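Local structure of peptidoglycan glycosyltransferase (Eggerthella lenta, 4MNR) at residues 271-276 with 340-345. The protein is, by name and family, a penicillin-binding protein, the crystallised part of which includes a transpeptidase-family domain of the beta-lactamase clan. Residues are numbered along the deposited sequence; the frame is centred on the assembly and turned at random.
Sequences DFPLYT and PYLVDS
L342 sets its CD2 methyl between the tip of F272 and L274, with its CB against P273, and this apolar fit carries much of the contact. That methyl lies 3.9 Å from CZ of F272, at the far end of the ring, and 3.8 Å from CD1 of L274, whose side chain crosses that of L342 at about a right angle. Nearer the backbone, CB of L342 meets CG of P273 at 4.2 Å. Leucine suits the place because a single branch methyl can sit against a ring tip and another leucine at once. P273 also shapes the hollow from within, its CD resting 3.4 Å above one face of the F272 ring, toward the rim. With CG anti to the backbone N (chi1 -160°), the ring starts out beside the carbonyl carbon, and its far end comes nearer to 340-345. Its edge then runs beside P340: CD1 is 3.9 Å from P340 O, which lies near the ring plane, while CE1 packs 4.0 Å from CB of P340, an apolar atom held on a rigid ring. No hydrogen bond links the two segments; within the 271-276 loop, T276 OG1 donates to L274 O at 3.1 Å, from above the carbonyl plane. I142 and M145 of strand 142-148 and L322 of helix 321-332 also touch F272. Farther along, D344 and S345 both face T110 in a classic beta bulge, where 343-347 pairs with 108-111. The contact is loop-on-loop packing where 340-342, its backbone bonded to G140, I142 and T112, leads from the five-stranded antiparallel sheet of the penicillin-binding transpeptidase fold into the mixed sheet.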
loop_
_atom_site.group_PDB
_atom_site.type_symbol
_atom_site.label_atom_id
_atom_site.label_comp_id
_atom_site.label_asym_id
_atom_site.label_seq_id
_atom_site.Cartn_x
_atom_site.Cartn_y
_atom_site.Cartn_z
ATOM N N ASP A 271 -8.096 4.332 -11.038
ATOM C CA ASP A 271 -8.920 5.471 -10.683
ATOM C C ASP A 271 -8.982 5.595 -9.155
ATOM O O ASP A 271 -9.188 4.603 -8.454
ATOM C CB ASP A 271 -10.314 5.242 -11.266
ATOM C CG ASP A 271 -11.213 6.460 -11.163
ATOM O OD1 ASP A 271 -10.705 7.602 -11.155
ATOM O OD2 ASP A 271 -12.442 6.262 -11.109
ATOM N N PHE A 272 -8.791 6.807 -8.643
ATOM C CA PHE A 272 -8.834 7.036 -7.197
ATOM C C PHE A 272 -9.080 8.526 -6.961
ATOM O O PHE A 272 -8.633 9.360 -7.754
ATOM C CB PHE A 272 -7.524 6.545 -6.537
ATOM C CG PHE A 272 -7.641 6.299 -5.055
ATOM C CD1 PHE A 272 -8.481 5.300 -4.565
ATOM C CD2 PHE A 272 -6.907 7.051 -4.150
ATOM C CE1 PHE A 272 -8.600 5.078 -3.211
ATOM C CE2 PHE A 272 -7.021 6.824 -2.794
ATOM C CZ PHE A 272 -7.863 5.844 -2.318
ATOM N N PRO A 273 -9.826 8.874 -5.897
ATOM C CA PRO A 273 -10.130 10.297 -5.688
ATOM C C PRO A 273 -8.906 11.129 -5.311
ATOM O O PRO A 273 -8.899 12.333 -5.542
ATOM C CB PRO A 273 -11.154 10.281 -4.545
ATOM C CG PRO A 273 -10.979 8.956 -3.882
ATOM C CD PRO A 273 -10.599 8.010 -4.988
ATOM N N LEU A 274 -7.887 10.495 -4.747
ATOM C CA LEU A 274 -6.649 11.194 -4.439
ATOM C C LEU A 274 -5.633 10.867 -5.522
ATOM O O LEU A 274 -5.676 9.787 -6.106
ATOM C CB LEU A 274 -6.115 10.743 -3.086
ATOM C CG LEU A 274 -7.133 10.718 -1.938
ATOM C CD1 LEU A 274 -6.453 10.285 -0.660
ATOM C CD2 LEU A 274 -7.821 12.074 -1.782
ATOM N N TYR A 275 -4.725 11.797 -5.787
ATOM C CA TYR A 275 -3.670 11.562 -6.756
ATOM C C TYR A 275 -2.918 10.297 -6.412
ATOM O O TYR A 275 -2.444 10.141 -5.290
ATOM C CB TYR A 275 -2.688 12.720 -6.777
ATOM C CG TYR A 275 -1.468 12.398 -7.598
ATOM C CD1 TYR A 275 -1.549 12.322 -8.980
ATOM C CD2 TYR A 275 -0.248 12.141 -6.992
ATOM C CE1 TYR A 275 -0.435 12.010 -9.744
ATOM C CE2 TYR A 275 0.875 11.832 -7.751
ATOM C CZ TYR A 275 0.767 11.764 -9.121
ATOM O OH TYR A 275 1.874 11.462 -9.887
ATOM N N THR A 276 -2.826 9.392 -7.383
ATOM C CA THR A 276 -2.082 8.153 -7.192
ATOM C C THR A 276 -1.286 7.886 -8.464
ATOM O O THR A 276 -1.868 7.670 -9.532
ATOM C CB THR A 276 -3.031 6.961 -6.930
ATOM O OG1 THR A 276 -3.925 7.272 -5.855
ATOM C CG2 THR A 276 -2.240 5.719 -6.564
ATOM N N PRO A 340 -10.296 -0.074 -5.152
ATOM C CA PRO A 340 -10.190 0.626 -3.860
ATOM C C PRO A 340 -11.115 1.837 -3.834
ATOM O O PRO A 340 -11.216 2.538 -4.837
ATOM C CB PRO A 340 -8.730 1.082 -3.821
ATOM C CG PRO A 340 -8.263 1.029 -5.257
ATOM C CD PRO A 340 -9.010 -0.110 -5.872
ATOM N N TYR A 341 -11.791 2.071 -2.716
ATOM C CA TYR A 341 -12.599 3.276 -2.599
ATOM C C TYR A 341 -12.584 3.856 -1.193
ATOM O O TYR A 341 -12.348 3.138 -0.216
ATOM C CB TYR A 341 -14.034 3.047 -3.080
ATOM C CG TYR A 341 -14.902 2.157 -2.222
ATOM C CD1 TYR A 341 -14.794 0.777 -2.292
ATOM C CD2 TYR A 341 -15.859 2.700 -1.372
ATOM C CE1 TYR A 341 -15.588 -0.047 -1.536
ATOM C CE2 TYR A 341 -16.675 1.881 -0.612
ATOM C CZ TYR A 341 -16.532 0.509 -0.696
ATOM O OH TYR A 341 -17.338 -0.314 0.051
ATOM N N LEU A 342 -12.855 5.156 -1.122
ATOM C CA LEU A 342 -12.691 5.934 0.089
ATOM C C LEU A 342 -14.000 6.602 0.516
ATOM O O LEU A 342 -14.150 6.990 1.669
ATOM C CB LEU A 342 -11.628 7.000 -0.188
ATOM C CG LEU A 342 -10.796 7.650 0.900
ATOM C CD1 LEU A 342 -10.398 6.651 1.966
ATOM C CD2 LEU A 342 -9.559 8.264 0.239
ATOM N N VAL A 343 -14.941 6.762 -0.418
ATOM C CA VAL A 343 -16.222 7.404 -0.095
ATOM C C VAL A 343 -17.349 6.397 -0.077
ATOM O O VAL A 343 -17.617 5.756 -1.092
ATOM C CB VAL A 343 -16.563 8.558 -1.072
ATOM C CG1 VAL A 343 -17.987 9.106 -0.801
ATOM C CG2 VAL A 343 -15.524 9.649 -0.936
ATOM N N ASP A 344 -18.006 6.257 1.077
ATOM C CA ASP A 344 -19.083 5.285 1.224
ATOM C C ASP A 344 -20.391 5.845 0.708
ATOM O O ASP A 344 -21.199 5.138 0.092
ATOM C CB ASP A 344 -19.273 4.902 2.692
ATOM C CG ASP A 344 -20.484 4.001 2.904
ATOM O OD1 ASP A 344 -20.372 2.786 2.637
ATOM O OD2 ASP A 344 -21.539 4.500 3.342
ATOM N N SER A 345 -20.630 7.114 0.997
ATOM C CA SER A 345 -21.916 7.694 0.636
ATOM C C SER A 345 -21.887 9.208 0.652
ATOM O O SER A 345 -21.033 9.823 1.291
ATOM C CB SER A 345 -23.009 7.202 1.587
ATOM O OG SER A 345 -22.669 7.509 2.927
#